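Local coordinates for protein MGS-M5 (Unidentified, PDB 4Q3N) that probably catalyses the NAD-dependent interconversion of L-lactate and pyruvate, using a Rossmann-type nucleotide-binding domain, at residues V6-T11 with L31-I36; I36-A41 with A63-D68. All coordinates share one frame; numbering follows the deposited sequence.

Contact 1: V6-T11 with L31-I36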
ATOM      1  N   VAL A   6      -5.687 -15.437 -10.859  1.00 23.96           N
ATOM      2  CA  VAL A   6      -6.854 -15.954 -10.181  1.00 23.06           C
ATOM      3  C   VAL A   6      -8.017 -16.007 -11.165  1.00 24.38           C
ATOM      4  O   VAL A   6      -8.204 -15.080 -11.955  1.00 25.67           O
ATOM      5  CB  VAL A   6      -7.237 -15.070  -8.974  1.00 21.89           C
ATOM      6  CG1 VAL A   6      -8.608 -15.511  -8.405  1.00 21.22           C
ATOM      7  CG2 VAL A   6      -6.125 -15.127  -7.893  1.00 20.29           C
ATOM      8  N   VAL A   7      -8.787 -17.101 -11.130  1.00 23.79           N
ATOM      9  CA  VAL A   7     -10.020 -17.162 -11.899  1.00 21.81           C
ATOM     10  C   VAL A   7     -11.198 -17.101 -10.899  1.00 23.54           C
ATOM     11  O   VAL A   7     -11.178 -17.784  -9.856  1.00 25.25           O
ATOM     12  CB  VAL A   7     -10.090 -18.482 -12.758  1.00 21.87           C
ATOM     13  CG1 VAL A   7     -11.494 -18.598 -13.445  1.00 21.21           C
ATOM     14  CG2 VAL A   7      -8.928 -18.531 -13.760  1.00 23.19           C
ATOM     15  N   VAL A   8     -12.175 -16.243 -11.182  1.00 21.18           N
ATOM     16  CA  VAL A   8     -13.388 -16.147 -10.382  1.00 23.16           C
ATOM     17  C   VAL A   8     -14.578 -16.813 -11.142  1.00 23.59           C
ATOM     18  O   VAL A   8     -14.919 -16.400 -12.250  1.00 25.15           O
ATOM     19  CB  VAL A   8     -13.743 -14.685 -10.055  1.00 23.39           C
ATOM     20  CG1 VAL A   8     -15.093 -14.639  -9.217  1.00 25.91           C
ATOM     21  CG2 VAL A   8     -12.577 -14.024  -9.284  1.00 24.32           C
ATOM     22  N   VAL A   9     -15.190 -17.844 -10.567  1.00 22.49           N
ATOM     23  CA  VAL A   9     -16.317 -18.502 -11.258  1.00 22.73           C
ATOM     24  C   VAL A   9     -17.612 -18.012 -10.587  1.00 25.83           C
ATOM     25  O   VAL A   9     -17.864 -18.314  -9.413  1.00 26.15           O
ATOM     26  CB  VAL A   9     -16.243 -20.064 -11.196  1.00 25.51           C
ATOM     27  CG1 VAL A   9     -17.511 -20.705 -11.923  1.00 27.72           C
ATOM     28  CG2 VAL A   9     -14.932 -20.548 -11.745  1.00 26.77           C
ATOM     29  N   GLY A  10     -18.420 -17.277 -11.338  1.00 25.40           N
ATOM     30  CA  GLY A  10     -19.724 -16.781 -10.870  1.00 26.97           C
ATOM     31  C   GLY A  10     -19.518 -15.309 -10.627  1.00 27.86           C
ATOM     32  O   GLY A  10     -18.739 -14.930  -9.751  1.00 27.88           O
ATOM     33  N   THR A  11     -20.150 -14.449 -11.408  1.00 27.63           N
ATOM     34  CA  THR A  11     -19.892 -13.030 -11.166  1.00 27.18           C
ATOM     35  C   THR A  11     -21.124 -12.359 -10.493  1.00 26.95           C
ATOM     36  O   THR A  11     -21.592 -11.335 -10.944  1.00 29.11           O
ATOM     37  CB  THR A  11     -19.513 -12.295 -12.493  1.00 32.11           C
ATOM     38  OG1 THR A  11     -20.545 -12.490 -13.455  1.00 33.60           O
ATOM     39  CG2 THR A  11     -18.213 -12.806 -13.093  1.00 29.90           C
ATOM     40  N   LEU A  31      -6.545 -11.491 -13.533  1.00 23.22           N
ATOM     41  CA  LEU A  31      -7.860 -11.891 -13.068  0.50 22.03           C
ATOM     42  C   LEU A  31      -8.678 -12.356 -14.275  1.00 22.90           C
ATOM     43  O   LEU A  31      -8.686 -11.657 -15.294  1.00 23.55           O
ATOM     44  CB  LEU A  31      -8.515 -10.694 -12.398  0.50 21.35           C
ATOM     45  CG  LEU A  31      -9.859 -10.747 -11.728  0.50 20.74           C
ATOM     46  CD1 LEU A  31      -9.763 -11.795 -10.654  0.50 20.77           C
ATOM     47  CD2 LEU A  31     -10.214  -9.358 -11.162  0.50 19.95           C
ATOM     48  N   VAL A  32      -9.350 -13.500 -14.165  1.00 22.44           N
ATOM     49  CA  VAL A  32     -10.231 -13.942 -15.249  1.00 23.59           C
ATOM     50  C   VAL A  32     -11.601 -14.191 -14.630  1.00 24.40           C
ATOM     51  O   VAL A  32     -11.696 -14.842 -13.587  1.00 23.43           O
ATOM     52  CB  VAL A  32      -9.731 -15.199 -15.940  1.00 26.35           C
ATOM     53  CG1 VAL A  32     -10.720 -15.618 -17.054  1.00 27.18           C
ATOM     54  CG2 VAL A  32      -8.288 -14.996 -16.538  1.00 24.55           C
ATOM     55  N   LEU A  33     -12.641 -13.641 -15.249  1.00 22.33           N
ATOM     56  CA  LEU A  33     -14.000 -13.752 -14.748  1.00 22.43           C
ATOM     57  C   LEU A  33     -14.783 -14.740 -15.608  1.00 24.78           C
ATOM     58  O   LEU A  33     -14.809 -14.605 -16.854  1.00 24.26           O
ATOM     59  CB  LEU A  33     -14.705 -12.388 -14.781  1.00 22.73           C
ATOM     60  CG  LEU A  33     -13.916 -11.260 -14.072  1.00 22.19           C
ATOM     61  CD1 LEU A  33     -14.728  -9.976 -14.217  1.00 20.77           C
ATOM     62  CD2 LEU A  33     -13.683 -11.559 -12.563  1.00 23.49           C
ATOM     63  N   LEU A  34     -15.399 -15.729 -14.964  1.00 25.08           N
ATOM     64  CA  LEU A  34     -16.223 -16.726 -15.666  1.00 27.04           C
ATOM     65  C   LEU A  34     -17.656 -16.650 -15.176  1.00 28.28           C
ATOM     66  O   LEU A  34     -17.898 -16.563 -13.979  1.00 27.26           O
ATOM     67  CB  LEU A  34     -15.708 -18.148 -15.425  1.00 30.32           C
ATOM     68  CG  LEU A  34     -14.767 -18.779 -16.444  1.00 34.14           C
ATOM     69  CD1 LEU A  34     -13.560 -17.874 -16.637  1.00 34.59           C
ATOM     70  CD2 LEU A  34     -14.336 -20.197 -15.965  1.00 34.57           C
ATOM     71  N   ASP A  35     -18.604 -16.720 -16.083  1.00 27.65           N
ATOM     72  CA  ASP A  35     -19.992 -16.762 -15.673  1.00 29.64           C
ATOM     73  C   ASP A  35     -20.763 -17.482 -16.745  1.00 30.40           C
ATOM     74  O   ASP A  35     -20.425 -17.373 -17.920  1.00 29.20           O
ATOM     75  CB  ASP A  35     -20.557 -15.350 -15.477  1.00 30.84           C
ATOM     76  CG  ASP A  35     -21.857 -15.354 -14.701  1.00 34.50           C
ATOM     77  OD1 ASP A  35     -22.916 -15.588 -15.313  1.00 35.94           O
ATOM     78  OD2 ASP A  35     -21.838 -15.135 -13.490  1.00 35.04           O
ATOM     79  N   ILE A  36     -21.799 -18.210 -16.366  1.00 33.47           N
ATOM     80  CA  ILE A  36     -22.624 -18.866 -17.388  1.00 37.59           C
ATOM     81  C   ILE A  36     -23.219 -17.799 -18.316  1.00 36.72           C
ATOM     82  O   ILE A  36     -23.505 -18.054 -19.473  1.00 36.21           O
ATOM     83  CB  ILE A  36     -23.710 -19.736 -16.731  1.00 42.71           C
ATOM     84  CG1 ILE A  36     -24.582 -20.363 -17.805  1.00 50.99           C
ATOM     85  CG2 ILE A  36     -24.527 -18.932 -15.757  1.00 42.52           C
ATOM     86  CD1 ILE A  36     -23.777 -21.152 -18.863  1.00 57.00           C
TER
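Four backbone hydrogen bonds zigzag between Val6-Thr11 and Leu31-Ile36: Val32 N to Val6 O, Val8 N to Val32 O, Leu34 N to Val8 O, and last Gly10 N, which donates to Leu34 O at 2.8 Å. Every donor lies nearly along the C=O axis, and the 18° angle between the strand axes confirms a parallel ladder.

The ladder ends in a polar clasp. Asp35 CG lies anti to its backbone N (chi1 -164°), which lets OD2 receive two donors from Thr11. Thr11 N comes to Asp35 OD2 at 2.8 Å, almost straight, on the anti lone pair, while Thr11 OG1 reaches the same OD2 at 2.9 Å from above the carboxylate plane. OD1 accepts from Asp37 N, so both oxygens are gripped. An alanine in place of Asp35 would remove these bonds and would probably loosen the turn at Gly10. At the backbone angles of Gly10 a CB would press on Val9 O, which itself calls for glycine.

On the face covered by helices 13-25 and 38-49 the side chains of Val8 and Leu31 cross obliquely, with Val8 CG2 3.8 Å from Leu31 CD1; on the other, Val7 CG1 meets Leu34 CD1 at 3.9 Å.

This is the first beta-alpha-beta unit of a Rossmann fold, with an acidic residue just past its second strand, where NAD-dependent relatives commonly hold the adenosine ribose.

Contact 2: I36-A41 with A63-D68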
ATOM      1  N   ILE A  36     -21.799 -18.210 -16.366  1.00 33.47           N
ATOM      2  CA  ILE A  36     -22.624 -18.866 -17.388  1.00 37.59           C
ATOM      3  C   ILE A  36     -23.219 -17.799 -18.316  1.00 36.72           C
ATOM      4  O   ILE A  36     -23.505 -18.054 -19.473  1.00 36.21           O
ATOM      5  CB  ILE A  36     -23.710 -19.736 -16.731  1.00 42.71           C
ATOM      6  CG1 ILE A  36     -24.582 -20.363 -17.805  1.00 50.99           C
ATOM      7  CG2 ILE A  36     -24.527 -18.932 -15.757  1.00 42.52           C
ATOM      8  CD1 ILE A  36     -23.777 -21.152 -18.863  1.00 57.00           C
ATOM      9  N   ASP A  37     -23.376 -16.576 -17.835  1.00 35.67           N
ATOM     10  CA  ASP A  37     -23.870 -15.483 -18.695  1.00 36.63           C
ATOM     11  C   ASP A  37     -22.607 -14.766 -19.185  1.00 35.38           C
ATOM     12  O   ASP A  37     -22.028 -13.937 -18.459  1.00 30.22           O
ATOM     13  CB  ASP A  37     -24.815 -14.553 -17.902  1.00 38.82           C
ATOM     14  CG  ASP A  37     -25.286 -13.333 -18.700  1.00 41.96           C
ATOM     15  OD1 ASP A  37     -24.821 -13.101 -19.831  1.00 42.72           O
ATOM     16  OD2 ASP A  37     -26.147 -12.590 -18.180  1.00 43.90           O
ATOM     17  N   LYS A  38     -22.142 -15.108 -20.385  1.00 37.50           N
ATOM     18  CA  LYS A  38     -20.840 -14.593 -20.839  1.00 37.71           C
ATOM     19  C   LYS A  38     -20.853 -13.067 -20.998  1.00 36.43           C
ATOM     20  O   LYS A  38     -19.875 -12.431 -20.673  1.00 33.85           O
ATOM     21  CB  LYS A  38     -20.421 -15.234 -22.170  1.00 39.68           C
ATOM     22  CG  LYS A  38     -19.071 -14.723 -22.784  1.00 65.90           C
ATOM     23  CD  LYS A  38     -17.831 -14.775 -21.855  1.00 82.38           C
ATOM     24  CE  LYS A  38     -16.507 -14.454 -22.628  1.00 54.49           C
ATOM     25  NZ  LYS A  38     -15.936 -15.633 -23.361  1.00 56.38           N
ATOM     26  N   ARG A  39     -21.955 -12.521 -21.519  1.00 38.07           N
ATOM     27  CA  ARG A  39     -22.106 -11.080 -21.703  0.50 39.20           C
ATOM     28  C   ARG A  39     -21.973 -10.339 -20.379  1.00 35.46           C
ATOM     29  O   ARG A  39     -21.386  -9.251 -20.313  1.00 33.18           O
ATOM     30  CB  ARG A  39     -23.465 -10.748 -22.333  0.50 42.72           C
ATOM     31  CG  ARG A  39     -23.554 -11.035 -23.815  0.50 45.34           C
ATOM     32  CD  ARG A  39     -24.906 -10.601 -24.384  0.50 48.87           C
ATOM     33  NE  ARG A  39     -25.104  -9.147 -24.350  0.50 49.96           N
ATOM     34  CZ  ARG A  39     -25.853  -8.495 -23.460  0.50 49.19           C
ATOM     35  NH1 ARG A  39     -26.509  -9.148 -22.498  0.50 49.00           N
ATOM     36  NH2 ARG A  39     -25.954  -7.176 -23.548  0.50 49.21           N
ATOM     37  N   LYS A  40     -22.553 -10.918 -19.331  1.00 32.87           N
ATOM     38  CA  LYS A  40     -22.468 -10.326 -18.008  1.00 31.97           C
ATOM     39  C   LYS A  40     -20.992 -10.301 -17.537  1.00 29.66           C
ATOM     40  O   LYS A  40     -20.481  -9.261 -17.072  1.00 28.38           O
ATOM     41  CB  LYS A  40     -23.366 -11.100 -17.052  1.00 35.69           C
ATOM     42  CG  LYS A  40     -23.037 -11.002 -15.579  1.00 36.73           C
ATOM     43  CD  LYS A  40     -23.729  -9.887 -14.873  1.00 40.31           C
ATOM     44  CE  LYS A  40     -23.919 -10.226 -13.390  1.00 42.68           C
ATOM     45  NZ  LYS A  40     -23.032  -9.403 -12.495  1.00 41.79           N
ATOM     46  N   ALA A  41     -20.286 -11.421 -17.670  1.00 28.16           N
ATOM     47  CA  ALA A  41     -18.886 -11.436 -17.263  1.00 26.99           C
ATOM     48  C   ALA A  41     -18.059 -10.404 -18.042  1.00 26.44           C
ATOM     49  O   ALA A  41     -17.143  -9.783 -17.487  1.00 25.36           O
ATOM     50  CB  ALA A  41     -18.284 -12.849 -17.435  1.00 27.80           C
ATOM     51  N   ALA A  63     -12.992 -11.375 -19.219  1.00 26.66           N
ATOM     52  CA  ALA A  63     -13.948 -12.471 -19.046  1.00 26.83           C
ATOM     53  C   ALA A  63     -13.346 -13.654 -19.776  1.00 30.14           C
ATOM     54  O   ALA A  63     -12.776 -13.458 -20.835  1.00 31.60           O
ATOM     55  CB  ALA A  63     -15.395 -12.105 -19.684  1.00 23.19           C
ATOM     56  N   GLY A  64     -13.471 -14.876 -19.276  1.00 28.81           N
ATOM     57  CA  GLY A  64     -12.887 -15.983 -20.033  1.00 29.94           C
ATOM     58  C   GLY A  64     -13.729 -17.238 -19.990  1.00 32.86           C
ATOM     59  O   GLY A  64     -14.924 -17.152 -19.706  1.00 31.75           O
ATOM     60  N   ASP A  65     -13.094 -18.388 -20.235  1.00 34.12           N
ATOM     61  CA  ASP A  65     -13.772 -19.678 -20.338  1.00 41.10           C
ATOM     62  C   ASP A  65     -13.005 -20.641 -19.444  1.00 35.98           C
ATOM     63  O   ASP A  65     -11.987 -20.280 -18.911  1.00 30.63           O
ATOM     64  CB  ASP A  65     -13.777 -20.221 -21.779  1.00 52.62           C
ATOM     65  CG  ASP A  65     -14.211 -19.182 -22.804  1.00 63.12           C
ATOM     66  OD1 ASP A  65     -15.395 -18.771 -22.777  1.00 63.04           O
ATOM     67  OD2 ASP A  65     -13.368 -18.790 -23.652  1.00 73.65           O
ATOM     68  N   TYR A  66     -13.431 -21.892 -19.360  1.00 34.29           N
ATOM     69  CA  TYR A  66     -12.783 -22.811 -18.446  1.00 34.67           C
ATOM     70  C   TYR A  66     -11.337 -23.088 -18.845  1.00 34.92           C
ATOM     71  O   TYR A  66     -10.493 -23.308 -17.976  1.00 32.78           O
ATOM     72  CB  TYR A  66     -13.594 -24.125 -18.352  1.00 36.59           C
ATOM     73  CG  TYR A  66     -14.733 -23.948 -17.373  1.00 37.76           C
ATOM     74  CD1 TYR A  66     -14.476 -23.833 -16.015  1.00 36.09           C
ATOM     75  CD2 TYR A  66     -16.055 -23.839 -17.811  1.00 38.83           C
ATOM     76  CE1 TYR A  66     -15.502 -23.645 -15.108  1.00 37.09           C
ATOM     77  CE2 TYR A  66     -17.100 -23.666 -16.906  1.00 39.22           C
ATOM     78  CZ  TYR A  66     -16.811 -23.579 -15.555  1.00 38.61           C
ATOM     79  OH  TYR A  66     -17.799 -23.377 -14.636  1.00 39.83           O
ATOM     80  N   LYS A  67     -11.045 -23.051 -20.145  1.00 35.66           N
ATOM     81  CA  LYS A  67      -9.670 -23.254 -20.583  1.00 39.94           C
ATOM     82  C   LYS A  67      -8.703 -22.233 -19.976  1.00 36.92           C
ATOM     83  O   LYS A  67      -7.510 -22.525 -19.825  1.00 36.61           O
ATOM     84  CB  LYS A  67      -9.574 -23.252 -22.118  1.00 47.25           C
ATOM     85  CG  LYS A  67      -9.853 -21.913 -22.800  1.00 52.29           C
ATOM     86  CD  LYS A  67      -9.700 -22.051 -24.335  1.00 60.47           C
ATOM     87  CE  LYS A  67     -10.035 -20.745 -25.077  1.00 65.43           C
ATOM     88  NZ  LYS A  67      -9.185 -19.587 -24.638  1.00 69.49           N
ATOM     89  N   ASP A  68      -9.182 -21.050 -19.610  1.00 33.44           N
ATOM     90  CA  ASP A  68      -8.287 -20.105 -18.912  1.00 34.20           C
ATOM     91  C   ASP A  68      -7.834 -20.536 -17.531  1.00 32.49           C
ATOM     92  O   ASP A  68      -6.957 -19.898 -16.955  1.00 31.43           O
ATOM     93  CB  ASP A  68      -8.953 -18.725 -18.788  1.00 35.10           C
ATOM     94  CG  ASP A  68      -9.160 -18.099 -20.137  1.00 40.10           C
ATOM     95  OD1 ASP A  68      -8.151 -17.911 -20.860  1.00 41.48           O
ATOM     96  OD2 ASP A  68     -10.333 -17.890 -20.513  1.00 36.83           O
TER
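Lys38 and Asp65 form the salt bridge between Ile36-Ala41 and Ala63-Asp68. Lys38 NZ stands 3.2 Å from Asp65 OD1, a weak hydrogen bond, and the two side chains cross at about a right angle. The lysine leaves the helix with CG anti to its backbone N, then bends at chi2 (53°) and chi4 (-82°) to bring the ammonium over to the loop.

Each segment is also braced internally. Asp65 N donates to Asp68 OD2 at 2.8 Å along a nearly straight line, on the anti lone pair, and Asp68 OD1 turns to Lys62 in a salt bridge. A side chain on Gly64 would clash with that same OD2, so the tight loop fits glycine. On the helix side, Asp37 is the N-cap: its OD1 accepts from Lys40 N at 3.2 Å, met from above the carboxylate plane, and its negative charge probably suits the positive end of the helix.

The packing across the contact is slight: two alanine methyls and one lysine methylene. Ala41 CB approaches Ala63 CB to 3.7 Å, and Ala63 CB is also 3.6 Å from Ala41 O, so the strand end lies close against the first helical turn. Lys38 CE lies 3.9 Å from Ala63 CB.

The arrangement belongs to the second beta-alpha-beta crossover of the Rossmann domain, where a capped helix 38-49 starts beside the C-terminal end of edge strand 60-63.

How the contacts relate
From the N terminus, the chain runs through 6-11, climbs helix 13-25 and returns at 31-36, where contact 1 closes the first loop. Ile36, shared by both contacts, ends that loop and starts the next: helix 38-49 follows, and strand 60-63 leads into 63-68, where contact 2 closes. The two loops stand in series, neither nested nor crossed. In space their centres are only 7 Å apart, and two probable hydrogen bonds join them: Leu33 O to Gly64 N, and Lys40 NZ to Thr11 O. Together they tie three neighbouring strands, 5-9, 30-34 and 60-63, into one half of the parallel sheet and set the start of helix 38-49 against it.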